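Local coordinates for protein-S-isoprenylcysteine O-methyltransferase (Tribolium castaneum, PDB 5V7P), which catalyses the S-adenosyl-L-methionine-dependent methylation of the C-terminal carboxylate of isoprenylated cysteine in proteins, as an enzyme of the endoplasmic reticulum membrane, at residues P86-I91 with I144-F149; A100-S105 with L172-I177; L108-V113 with F184-Q189. All blocks are in the same frame, centred on the assembly; numbering follows the deposited sequence. Where two conformers were deposited one is given.

Contact 1 (P86-I91 with I144-F149); sequences PPNIQI and IETYFF. With D10 (decane), chain O; MPG ([(Z)-octadec-9-enyl] (2R)-2,3-bis(oxidanyl)propanoate), chain S.
N88 and T146 make a small polar contact at the predicted lumenal boundary of the membrane, where the turn leading into helix 90-113 meets the last turn of helix 129-148. The link that carries it runs from side chain to backbone: T146 OG1 donates to N88 O over 2.7 Å, approaching at a C=O...donor angle of 137° and tilted 30° from the carbonyl plane. T146 points at the turn, and its two branches divide the work. OG1 takes the carbonyl, while the methyl CG2 rests on the tip of I89, 3.8 Å from CD1, the two side chains meeting at about a right angle. N88 swings its CG anti to the backbone N (chi1 -172°), which brings the amide beside T146 OG1 and the carbonyl oxygen T146 O. Which end of that amide faces the threonine is uncertain, because the group is probably flipped in the model and has a second conformer. The turn is itself folded back on P86 O, which accepts from both I89 N (2.7 Å) and Q90 N (3.0 Å). Around the contact, T146 also touches K153 of helix 150-153, and N88 packs on P150. Lipid-like molecules lie on both flanks: decane C4 sits over one face of the F148 ring, 3.4 Å from CD1, with Y147 CD2 over the opposite face, whereas Q90 CB lies 3.2 Å from O2 of the monoacylglycerol-like lipid. The buried hydroxyl of T146 is thus satisfied by N88 O while its methyl packs on I89, and one threonine joins the turn before helix 90-113 to the end of helix 129-148 by both a polar and an apolar link.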
loop_
_atom_site.group_PDB
_atom_site.type_symbol
_atom_site.label_atom_id
_atom_site.label_comp_id
_atom_site.label_asym_id
_atom_site.label_seq_id
_atom_site.Cartn_x
_atom_site.Cartn_y
_atom_site.Cartn_z
ATOM N N PRO A 86 -2.689 23.268 21.273
ATOM C CA PRO A 86 -3.864 24.127 21.215
ATOM C C PRO A 86 -4.993 23.435 20.478
ATOM O O PRO A 86 -4.754 22.591 19.592
ATOM C CB PRO A 86 -3.370 25.363 20.454
ATOM C CG PRO A 86 -1.901 25.374 20.656
ATOM C CD PRO A 86 -1.490 23.939 20.730
ATOM N N PRO A 87 -6.248 23.770 20.792
ATOM C CA PRO A 87 -7.367 23.175 20.045
ATOM C C PRO A 87 -7.261 23.410 18.553
ATOM O O PRO A 87 -7.858 22.659 17.772
ATOM C CB PRO A 87 -8.599 23.864 20.644
ATOM C CG PRO A 87 -8.084 25.150 21.195
ATOM C CD PRO A 87 -6.693 24.862 21.677
ATOM N N ASN A 88 -6.522 24.440 18.139
ATOM C CA ASN A 88 -6.269 24.682 16.726
ATOM C C ASN A 88 -5.503 23.528 16.084
ATOM O O ASN A 88 -5.600 23.322 14.869
ATOM C CB ASN A 88 -5.490 25.991 16.583
ATOM C CG ASN A 88 -5.352 26.437 15.152
ATOM O OD1 ASN A 88 -6.242 26.212 14.332
ATOM N ND2 ASN A 88 -4.230 27.067 14.834
ATOM N N ILE A 89 -4.745 22.776 16.878
ATOM C CA ILE A 89 -3.811 21.790 16.350
ATOM C C ILE A 89 -4.121 20.366 16.791
ATOM O O ILE A 89 -3.703 19.422 16.100
ATOM C CB ILE A 89 -2.363 22.155 16.748
ATOM C CG1 ILE A 89 -2.090 23.647 16.511
ATOM C CG2 ILE A 89 -1.355 21.297 15.986
ATOM C CD1 ILE A 89 -2.242 24.098 15.068
ATOM N N GLN A 90 -4.834 20.163 17.902
ATOM C CA GLN A 90 -4.984 18.825 18.470
ATOM C C GLN A 90 -5.431 17.801 17.434
ATOM O O GLN A 90 -5.085 16.620 17.540
ATOM C CB GLN A 90 -5.978 18.865 19.630
ATOM C CG GLN A 90 -5.463 19.614 20.845
ATOM C CD GLN A 90 -6.502 19.739 21.937
ATOM O OE1 GLN A 90 -7.669 20.023 21.669
ATOM N NE2 GLN A 90 -6.083 19.523 23.177
ATOM N N ILE A 91 -6.196 18.233 16.431
ATOM C CA ILE A 91 -6.675 17.317 15.401
ATOM C C ILE A 91 -5.510 16.575 14.757
ATOM O O ILE A 91 -5.577 15.362 14.523
ATOM C CB ILE A 91 -7.495 18.092 14.353
ATOM C CG1 ILE A 91 -8.717 18.753 15.001
ATOM C CG2 ILE A 91 -7.925 17.186 13.228
ATOM C CD1 ILE A 91 -9.609 17.810 15.775
ATOM N N ILE A 144 -2.118 25.470 6.711
ATOM C CA ILE A 144 -2.544 26.720 6.090
ATOM C C ILE A 144 -3.968 27.054 6.515
ATOM O O ILE A 144 -4.276 28.197 6.873
ATOM C CB ILE A 144 -2.412 26.637 4.556
ATOM C CG1 ILE A 144 -0.932 26.617 4.161
ATOM C CG2 ILE A 144 -3.131 27.811 3.879
ATOM C CD1 ILE A 144 -0.674 26.498 2.663
ATOM N N GLU A 145 -4.856 26.057 6.492
ATOM C CA GLU A 145 -6.240 26.289 6.891
ATOM C C GLU A 145 -6.349 26.559 8.386
ATOM O O GLU A 145 -7.192 27.355 8.816
ATOM C CB GLU A 145 -7.109 25.094 6.504
ATOM C CG GLU A 145 -7.422 25.012 5.020
ATOM C CD GLU A 145 -8.183 23.755 4.657
ATOM O OE1 GLU A 145 -8.287 22.853 5.514
ATOM O OE2 GLU A 145 -8.677 23.667 3.514
ATOM N N THR A 146 -5.518 25.897 9.195
ATOM C CA THR A 146 -5.567 26.128 10.633
ATOM C C THR A 146 -5.006 27.494 11.004
ATOM O O THR A 146 -5.366 28.038 12.053
ATOM C CB THR A 146 -4.818 25.016 11.378
ATOM O OG1 THR A 146 -5.475 24.754 12.623
ATOM C CG2 THR A 146 -3.356 25.387 11.650
ATOM N N TYR A 147 -4.142 28.062 10.161
ATOM C CA TYR A 147 -3.628 29.404 10.406
ATOM C C TYR A 147 -4.677 30.461 10.081
ATOM O O TYR A 147 -4.907 31.381 10.873
ATOM C CB TYR A 147 -2.357 29.628 9.585
ATOM C CG TYR A 147 -1.759 31.010 9.729
ATOM C CD1 TYR A 147 -1.056 31.369 10.872
ATOM C CD2 TYR A 147 -1.888 31.952 8.717
ATOM C CE1 TYR A 147 -0.504 32.629 11.004
ATOM C CE2 TYR A 147 -1.341 33.214 8.841
ATOM C CZ TYR A 147 -0.650 33.547 9.985
ATOM O OH TYR A 147 -0.104 34.805 10.111
ATOM N N PHE A 148 -5.333 30.338 8.924
ATOM C CA PHE A 148 -6.311 31.336 8.507
ATOM C C PHE A 148 -7.680 31.087 9.133
ATOM O O PHE A 148 -8.391 32.041 9.469
ATOM C CB PHE A 148 -6.426 31.354 6.982
ATOM C CG PHE A 148 -5.233 31.946 6.287
ATOM C CD1 PHE A 148 -5.060 33.320 6.229
ATOM C CD2 PHE A 148 -4.290 31.133 5.682
ATOM C CE1 PHE A 148 -3.965 33.868 5.588
ATOM C CE2 PHE A 148 -3.194 31.677 5.039
ATOM C CZ PHE A 148 -3.032 33.045 4.991
ATOM N N PHE A 149 -8.071 29.822 9.292
ATOM C CA PHE A 149 -9.391 29.455 9.806
ATOM C C PHE A 149 -9.233 28.487 10.971
ATOM O O PHE A 149 -9.601 27.311 10.873
ATOM C CB PHE A 149 -10.255 28.835 8.707
ATOM C CG PHE A 149 -10.087 29.482 7.365
ATOM C CD1 PHE A 149 -10.816 30.606 7.023
ATOM C CD2 PHE A 149 -9.205 28.955 6.438
ATOM C CE1 PHE A 149 -10.659 31.194 5.782
ATOM C CE2 PHE A 149 -9.048 29.542 5.199
ATOM C CZ PHE A 149 -9.775 30.661 4.873
HETATM C C1 D10 O . -7.281 30.285 1.862
HETATM C C2 D10 O . -6.828 31.348 2.861
HETATM C C3 D10 O . -7.351 32.716 2.427
HETATM C C4 D10 O . -6.715 33.801 3.294
HETATM C C5 D10 O . -7.028 35.179 2.710
HETATM C C6 D10 O . -6.007 36.201 3.212
HETATM C C7 D10 O . -5.928 37.385 2.249
HETATM C C8 D10 O . -4.546 38.028 2.348
HETATM C C9 D10 O . -4.390 39.073 1.245
HETATM C C10 D10 O . -3.001 39.701 1.334
HETATM C C2 MPG S . -8.440 13.673 24.134
HETATM C C3 MPG S . -7.484 12.862 23.261
HETATM C C4 MPG S . -7.286 11.467 23.853
HETATM C C5 MPG S . -8.416 10.550 23.396
HETATM C C6 MPG S . -8.151 10.078 21.967
HETATM C C7 MPG S . -9.252 9.122 21.500
HETATM C C8 MPG S . -10.626 9.792 21.474
HETATM C C9 MPG S . -10.586 11.022 20.568
HETATM C C10 MPG S . -11.586 11.875 20.503
HETATM C C11 MPG S . -12.865 11.720 21.323
HETATM C C12 MPG S . -12.793 12.624 22.550
HETATM C C13 MPG S . -13.802 12.147 23.593
HETATM C C14 MPG S . -15.195 12.082 22.966
HETATM O O1 MPG S . -8.892 14.904 22.132
HETATM C C1 MPG S . -8.668 15.048 23.506
HETATM C CXD MPG S . -8.815 16.098 19.896
HETATM O O2 MPG S . -8.812 17.416 19.420
HETATM C C21 MPG S . -9.986 15.330 19.286
HETATM O O3 MPG S . -11.017 16.223 18.963
HETATM O O4 MPG S . -9.071 17.134 21.998
HETATM C CX3 MPG S . -8.938 16.107 21.420
#

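Contact 2 (A100-S105 with L172-I177); sequences ALFHYS and LRKTAI. With MPG ([(Z)-octadec-9-enyl] (2R)-2,3-bis(oxidanyl)propanoate), chain R.
K174 reaches over from helix 156-180 to the F102 ring of helix 90-113, meeting it at about a right angle. Its ammonium makes an off-centre cation-pi contact: NZ stands 4.6 Å from the ring centroid, 33° off the normal. A bend at chi2 (57°) followed by an extended end steers the chain along S105, whose OG lies 3.2 Å from K174 CE. R173 meets the same ring at its CE1-CZ end, its NH2 3.5 Å from F102 CZ. Here the phenyl lies at the guanidinium's edge, near its plane, so no stack forms although the two planes are only 27° apart. Both cations have acidic partners: E106 forms salt bridges with R173 and K174, and E170 forms another with K174. E106, shared by the two cations, probably holds both ends beside the phenyl. The segment axes are nearly parallel and 11.8 Å apart, a spacing bridged by long side chains. Helix 210-225 closes in beside them, W218 stacking on F102 and W215 touching R173, while helix 59-84 packs against L101 and H103.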
loop_
_atom_site.group_PDB
_atom_site.type_symbol
_atom_site.label_atom_id
_atom_site.label_comp_id
_atom_site.label_asym_id
_atom_site.label_seq_id
_atom_site.Cartn_x
_atom_site.Cartn_y
_atom_site.Cartn_z
ATOM N N ALA A 100 0.251 6.008 12.146
ATOM C CA ALA A 100 1.286 5.121 12.664
ATOM C C ALA A 100 0.728 3.736 12.959
ATOM O O ALA A 100 1.364 2.723 12.650
ATOM C CB ALA A 100 1.913 5.727 13.919
ATOM N N LEU A 101 -0.462 3.670 13.561
ATOM C CA LEU A 101 -1.053 2.373 13.874
ATOM C C LEU A 101 -1.394 1.602 12.605
ATOM O O LEU A 101 -1.226 0.378 12.555
ATOM C CB LEU A 101 -2.298 2.553 14.743
ATOM C CG LEU A 101 -2.073 2.821 16.235
ATOM C CD1 LEU A 101 -3.407 2.999 16.949
ATOM C CD2 LEU A 101 -1.271 1.700 16.895
ATOM N N PHE A 102 -1.871 2.295 11.572
ATOM C CA PHE A 102 -2.195 1.617 10.323
ATOM C C PHE A 102 -0.976 0.897 9.762
ATOM O O PHE A 102 -1.025 -0.304 9.475
ATOM C CB PHE A 102 -2.733 2.613 9.298
ATOM C CG PHE A 102 -2.932 2.018 7.933
ATOM C CD1 PHE A 102 -4.125 1.398 7.604
ATOM C CD2 PHE A 102 -1.920 2.062 6.986
ATOM C CE1 PHE A 102 -4.311 0.841 6.356
ATOM C CE2 PHE A 102 -2.100 1.505 5.734
ATOM C CZ PHE A 102 -3.297 0.894 5.419
ATOM N N HIS A 103 0.133 1.621 9.602
ATOM C CA HIS A 103 1.296 1.051 8.932
ATOM C C HIS A 103 1.936 -0.055 9.763
ATOM O O HIS A 103 2.400 -1.059 9.211
ATOM C CB HIS A 103 2.307 2.152 8.617
ATOM C CG HIS A 103 1.860 3.084 7.532
ATOM N ND1 HIS A 103 1.821 2.715 6.205
ATOM C CD2 HIS A 103 1.425 4.366 7.579
ATOM C CE1 HIS A 103 1.384 3.730 5.481
ATOM N NE2 HIS A 103 1.137 4.744 6.290
ATOM N N TYR A 104 1.968 0.097 11.089
ATOM C CA TYR A 104 2.573 -0.942 11.915
ATOM C C TYR A 104 1.688 -2.180 11.977
ATOM O O TYR A 104 2.149 -3.299 11.727
ATOM C CB TYR A 104 2.851 -0.438 13.329
ATOM C CG TYR A 104 3.290 -1.580 14.210
ATOM C CD1 TYR A 104 4.515 -2.199 14.004
ATOM C CD2 TYR A 104 2.465 -2.074 15.209
ATOM C CE1 TYR A 104 4.916 -3.258 14.782
ATOM C CE2 TYR A 104 2.861 -3.135 15.996
ATOM C CZ TYR A 104 4.089 -3.722 15.775
ATOM O OH TYR A 104 4.495 -4.780 16.545
ATOM N N SER A 105 0.413 -2.002 12.337
ATOM C CA SER A 105 -0.498 -3.138 12.402
ATOM C C SER A 105 -0.564 -3.871 11.069
ATOM O O SER A 105 -0.817 -5.081 11.037
ATOM C CB SER A 105 -1.890 -2.667 12.822
ATOM O OG SER A 105 -2.401 -1.713 11.907
ATOM N N LEU A 172 -12.294 -3.686 9.864
ATOM C CA LEU A 172 -12.671 -4.427 8.665
ATOM C C LEU A 172 -11.437 -4.960 7.950
ATOM O O LEU A 172 -11.381 -6.134 7.568
ATOM C CB LEU A 172 -13.480 -3.527 7.725
ATOM C CG LEU A 172 -14.504 -4.180 6.787
ATOM C CD1 LEU A 172 -14.731 -3.302 5.562
ATOM C CD2 LEU A 172 -14.115 -5.591 6.367
ATOM N N ARG A 173 -10.429 -4.103 7.775
ATOM C CA ARG A 173 -9.236 -4.475 7.022
ATOM C C ARG A 173 -8.510 -5.642 7.682
ATOM O O ARG A 173 -8.255 -6.674 7.048
ATOM C CB ARG A 173 -8.311 -3.261 6.898
ATOM C CG ARG A 173 -6.991 -3.537 6.190
ATOM C CD ARG A 173 -6.937 -2.867 4.845
ATOM N NE ARG A 173 -6.053 -3.582 3.928
ATOM C CZ ARG A 173 -4.761 -3.325 3.761
ATOM N NH1 ARG A 173 -4.048 -4.045 2.905
ATOM N NH2 ARG A 173 -4.176 -2.349 4.440
ATOM N N LYS A 174 -8.155 -5.487 8.958
ATOM C CA LYS A 174 -7.347 -6.502 9.627
ATOM C C LYS A 174 -8.106 -7.817 9.767
ATOM O O LYS A 174 -7.511 -8.895 9.655
ATOM C CB LYS A 174 -6.887 -5.991 10.990
ATOM C CG LYS A 174 -5.513 -5.334 10.969
ATOM C CD LYS A 174 -5.444 -4.177 9.977
ATOM C CE LYS A 174 -4.046 -3.590 9.913
ATOM N NZ LYS A 174 -3.958 -2.445 8.959
ATOM N N THR A 175 -9.416 -7.753 10.009
ATOM C CA THR A 175 -10.211 -8.976 10.038
ATOM C C THR A 175 -10.127 -9.709 8.708
ATOM O O THR A 175 -9.973 -10.936 8.675
ATOM C CB THR A 175 -11.665 -8.656 10.382
ATOM O OG1 THR A 175 -12.175 -7.675 9.472
ATOM C CG2 THR A 175 -11.774 -8.144 11.807
ATOM N N ALA A 176 -10.221 -8.974 7.598
ATOM C CA ALA A 176 -10.105 -9.600 6.286
ATOM C C ALA A 176 -8.768 -10.315 6.132
ATOM O O ALA A 176 -8.715 -11.446 5.637
ATOM C CB ALA A 176 -10.281 -8.549 5.189
ATOM N N ILE A 177 -7.676 -9.673 6.556
ATOM C CA ILE A 177 -6.358 -10.292 6.440
ATOM C C ILE A 177 -6.304 -11.577 7.256
ATOM O O ILE A 177 -5.766 -12.595 6.806
ATOM C CB ILE A 177 -5.258 -9.302 6.869
ATOM C CG1 ILE A 177 -5.278 -8.067 5.962
ATOM C CG2 ILE A 177 -3.883 -9.968 6.818
ATOM C CD1 ILE A 177 -4.352 -6.948 6.406
HETATM C C2 MPG R . -16.783 -12.726 11.184
HETATM C C3 MPG R . -16.171 -11.491 11.838
HETATM C C4 MPG R . -17.251 -10.423 11.971
HETATM C C5 MPG R . -16.667 -9.187 12.651
HETATM C C6 MPG R . -15.991 -8.288 11.620
HETATM C C7 MPG R . -15.830 -6.882 12.194
HETATM C C8 MPG R . -15.507 -5.909 11.067
HETATM C C9 MPG R . -15.780 -4.479 11.547
HETATM C C10 MPG R . -16.440 -3.568 10.859
HETATM C C11 MPG R . -17.037 -3.781 9.466
HETATM C C12 MPG R . -18.513 -3.404 9.484
HETATM C C13 MPG R . -18.644 -1.889 9.617
HETATM O O1 MPG R . -16.635 -15.090 11.337
HETATM C C1 MPG R . -15.859 -13.926 11.367
HETATM C CXD MPG R . -16.626 -17.619 11.373
HETATM O O2 MPG R . -17.371 -17.958 10.237
HETATM C C21 MPG R . -17.560 -17.504 12.576
HETATM O O3 MPG R . -18.452 -18.585 12.579
HETATM O O4 MPG R . -14.787 -16.258 10.805
HETATM C CX3 MPG R . -15.924 -16.280 11.144
#

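Contact 3 (L108-V113 with F184-Q189); sequences LAIAIV and FNHLVQ. With SAH (S-adenosyl-L-homocysteine), chain C.
I110 of transmembrane helix 90-113 packs its CG1-CD1 arm against F184 and H186, in the loop, predicted to be cytoplasmic, that lines the cofactor pocket of this class VI-like methyltransferase. The tip, CD1, makes a CH-pi contact over the imidazole face of H186, 4.2 Å from the ring centroid and 17° off its normal. CG1, one carbon back, comes closer still, 3.4 Å from H186 CE1. CD1 also meets F184, 3.8 Å from CD2, the two side chains crossing at about a right angle. F184 holds CG anti to its backbone N (chi1 -169°), which sets the phenyl between the isoleucine and the cofactor product: S-adenosyl-L-homocysteine lays its sulfur, SD, over one face of the ring, offset toward the rim. I110 is thus a second-shell residue behind a first-shell one. E106, hydrogen-bonded to H186 NE2 beside CE1, helps fix the turn of the imidazole. Farther out, an Asx turn shapes the loop, N185 OD1 accepting from L187 N at 2.9 Å, and Q189 NE2 donates to L187 O. R173 of helix 156-180 packs on F184 as well. At the far end of the loop Q189, an experimentally established S-adenosyl-L-methionine binding residue, donates its backbone N-H to the ribose hydroxyl O3', with N and O3' 3.0 Å apart and an N-H...O angle of 149°.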
loop_
_atom_site.group_PDB
_atom_site.type_symbol
_atom_site.label_atom_id
_atom_site.label_comp_id
_atom_site.label_asym_id
_atom_site.label_seq_id
_atom_site.Cartn_x
_atom_site.Cartn_y
_atom_site.Cartn_z
ATOM N N LEU A 108 2.345 -6.175 11.297
ATOM C CA LEU A 108 2.097 -7.242 12.258
ATOM C C LEU A 108 1.113 -8.262 11.703
ATOM O O LEU A 108 1.281 -9.471 11.902
ATOM C CB LEU A 108 1.582 -6.648 13.568
ATOM C CG LEU A 108 1.548 -7.556 14.800
ATOM C CD1 LEU A 108 2.924 -8.119 15.116
ATOM C CD2 LEU A 108 1.009 -6.783 15.996
ATOM N N ALA A 109 0.083 -7.795 10.994
ATOM C CA ALA A 109 -0.882 -8.714 10.396
ATOM C C ALA A 109 -0.193 -9.682 9.440
ATOM O O ALA A 109 -0.434 -10.894 9.486
ATOM C CB ALA A 109 -1.978 -7.925 9.678
ATOM N N ILE A 110 0.674 -9.165 8.567
ATOM C CA ILE A 110 1.386 -10.031 7.631
ATOM C C ILE A 110 2.326 -10.965 8.380
ATOM O O ILE A 110 2.466 -12.143 8.026
ATOM C CB ILE A 110 2.140 -9.185 6.587
ATOM C CG1 ILE A 110 1.160 -8.364 5.740
ATOM C CG2 ILE A 110 3.017 -10.060 5.696
ATOM C CD1 ILE A 110 0.081 -9.173 5.030
ATOM N N ALA A 111 2.992 -10.461 9.418
ATOM C CA ALA A 111 3.880 -11.313 10.199
ATOM C C ALA A 111 3.109 -12.453 10.852
ATOM O O ALA A 111 3.586 -13.594 10.894
ATOM C CB ALA A 111 4.608 -10.481 11.251
ATOM N N ILE A 112 1.912 -12.165 11.366
ATOM C CA ILE A 112 1.079 -13.210 11.956
ATOM C C ILE A 112 0.580 -14.160 10.877
ATOM O O ILE A 112 0.663 -15.386 11.015
ATOM C CB ILE A 112 -0.096 -12.584 12.729
ATOM C CG1 ILE A 112 0.417 -11.796 13.935
ATOM C CG2 ILE A 112 -1.092 -13.663 13.179
ATOM C CD1 ILE A 112 -0.648 -10.934 14.595
ATOM N N VAL A 113 0.055 -13.606 9.788
ATOM C CA VAL A 113 -0.660 -14.404 8.802
ATOM C C VAL A 113 0.272 -15.025 7.764
ATOM O O VAL A 113 -0.008 -16.119 7.262
ATOM C CB VAL A 113 -1.740 -13.531 8.133
ATOM C CG1 VAL A 113 -1.457 -13.296 6.637
ATOM C CG2 VAL A 113 -3.106 -14.142 8.338
ATOM N N PHE A 184 -4.116 -14.084 1.638
ATOM C CA PHE A 184 -3.904 -12.653 1.496
ATOM C C PHE A 184 -2.490 -12.386 0.996
ATOM O O PHE A 184 -1.578 -13.195 1.184
ATOM C CB PHE A 184 -4.128 -11.937 2.831
ATOM C CG PHE A 184 -4.178 -10.436 2.717
ATOM C CD1 PHE A 184 -5.367 -9.791 2.417
ATOM C CD2 PHE A 184 -3.038 -9.671 2.910
ATOM C CE1 PHE A 184 -5.418 -8.414 2.308
ATOM C CE2 PHE A 184 -3.085 -8.292 2.802
ATOM C CZ PHE A 184 -4.278 -7.664 2.501
ATOM N N ASN A 185 -2.314 -11.238 0.348
ATOM C CA ASN A 185 -0.998 -10.838 -0.130
ATOM C C ASN A 185 -1.037 -9.355 -0.459
ATOM O O ASN A 185 -1.971 -8.892 -1.122
ATOM C CB ASN A 185 -0.585 -11.651 -1.360
ATOM C CG ASN A 185 0.916 -11.664 -1.576
ATOM O OD1 ASN A 185 1.584 -10.638 -1.450
ATOM N ND2 ASN A 185 1.455 -12.834 -1.894
ATOM N N HIS A 186 -0.033 -8.614 0.016
ATOM C CA HIS A 186 0.075 -7.205 -0.340
ATOM C C HIS A 186 0.266 -7.012 -1.836
ATOM O O HIS A 186 -0.049 -5.937 -2.357
ATOM C CB HIS A 186 1.234 -6.558 0.423
ATOM C CG HIS A 186 0.859 -6.052 1.780
ATOM N ND1 HIS A 186 1.750 -6.010 2.832
ATOM C CD2 HIS A 186 -0.307 -5.553 2.257
ATOM C CE1 HIS A 186 1.148 -5.514 3.898
ATOM N NE2 HIS A 186 -0.101 -5.230 3.576
ATOM N N LEU A 187 0.767 -8.027 -2.532
ATOM C CA LEU A 187 0.980 -7.979 -3.971
ATOM C C LEU A 187 -0.037 -8.874 -4.662
ATOM O O LEU A 187 -0.200 -10.040 -4.286
ATOM C CB LEU A 187 2.401 -8.424 -4.325
ATOM C CG LEU A 187 3.501 -7.362 -4.250
ATOM C CD1 LEU A 187 3.443 -6.567 -2.955
ATOM C CD2 LEU A 187 4.862 -8.023 -4.405
ATOM N N VAL A 188 -0.720 -8.326 -5.670
ATOM C CA VAL A 188 -1.666 -9.118 -6.441
ATOM C C VAL A 188 -0.925 -10.251 -7.137
ATOM O O VAL A 188 0.147 -10.055 -7.724
ATOM C CB VAL A 188 -2.410 -8.230 -7.453
ATOM C CG1 VAL A 188 -3.330 -9.064 -8.338
ATOM C CG2 VAL A 188 -3.206 -7.156 -6.727
ATOM N N GLN A 189 -1.502 -11.448 -7.076
ATOM C CA GLN A 189 -0.885 -12.647 -7.629
ATOM C C GLN A 189 -1.485 -12.953 -8.994
ATOM O O GLN A 189 -2.711 -12.937 -9.157
ATOM C CB GLN A 189 -1.082 -13.839 -6.692
ATOM C CG GLN A 189 -0.543 -13.623 -5.292
ATOM C CD GLN A 189 0.957 -13.403 -5.270
ATOM O OE1 GLN A 189 1.731 -14.289 -5.636
ATOM N NE2 GLN A 189 1.376 -12.217 -4.843
HETATM N N SAH C . -9.067 -8.214 -2.611
HETATM C CA SAH C . -9.103 -8.907 -1.330
HETATM C CB SAH C . -7.725 -9.461 -0.985
HETATM C CG SAH C . -6.587 -8.451 -1.095
HETATM S SD SAH C . -4.974 -9.259 -0.920
HETATM C C SAH C . -9.587 -7.977 -0.219
HETATM O O SAH C . -9.634 -6.757 -0.387
HETATM O OXT SAH C . -9.942 -8.419 0.874
HETATM C "C5'" SAH C . -4.790 -9.621 -2.690
HETATM C "C4'" SAH C . -4.678 -11.109 -2.997
HETATM O "O4'" SAH C . -5.781 -11.802 -2.450
HETATM C "C3'" SAH C . -4.691 -11.345 -4.501
HETATM O "O3'" SAH C . -3.518 -12.010 -4.908
HETATM C "C2'" SAH C . -5.919 -12.188 -4.775
HETATM O "O2'" SAH C . -5.623 -13.249 -5.655
HETATM C "C1'" SAH C . -6.350 -12.685 -3.398
HETATM N N9 SAH C . -7.816 -12.732 -3.218
HETATM C C8 SAH C . -8.730 -11.753 -3.510
HETATM N N7 SAH C . -9.964 -12.194 -3.180
HETATM C C5 SAH C . -9.851 -13.441 -2.677
HETATM C C6 SAH C . -10.788 -14.342 -2.195
HETATM N N6 SAH C . -12.081 -14.031 -2.172
HETATM N N1 SAH C . -10.363 -15.569 -1.739
HETATM C C2 SAH C . -9.025 -15.897 -1.762
HETATM N N3 SAH C . -8.101 -14.997 -2.243
HETATM C C4 SAH C . -8.509 -13.790 -2.694
#

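Helix 90-113 threads all three contacts, with contact 1 at its start, predicted to be lumenal, contact 2 along its middle and contact 3 at its end, predicted to be cytoplasmic. Their later segments follow in the same order, at the end of helix 129-148, on helix 156-180 and in the loop beyond it, so the pairings interleave along the chain. The centres of contacts 1 and 2 lie about 28 Å apart. Those of contacts 2 and 3 are about 11 Å apart, and these two touch, I177 CG1 packing 3.6 Å from F184 CZ. Contacts 1 and 3, about 37 Å apart between centres, fall on opposite sides of the chain's centre. One helix thereby connects a distant turn with the cofactor site.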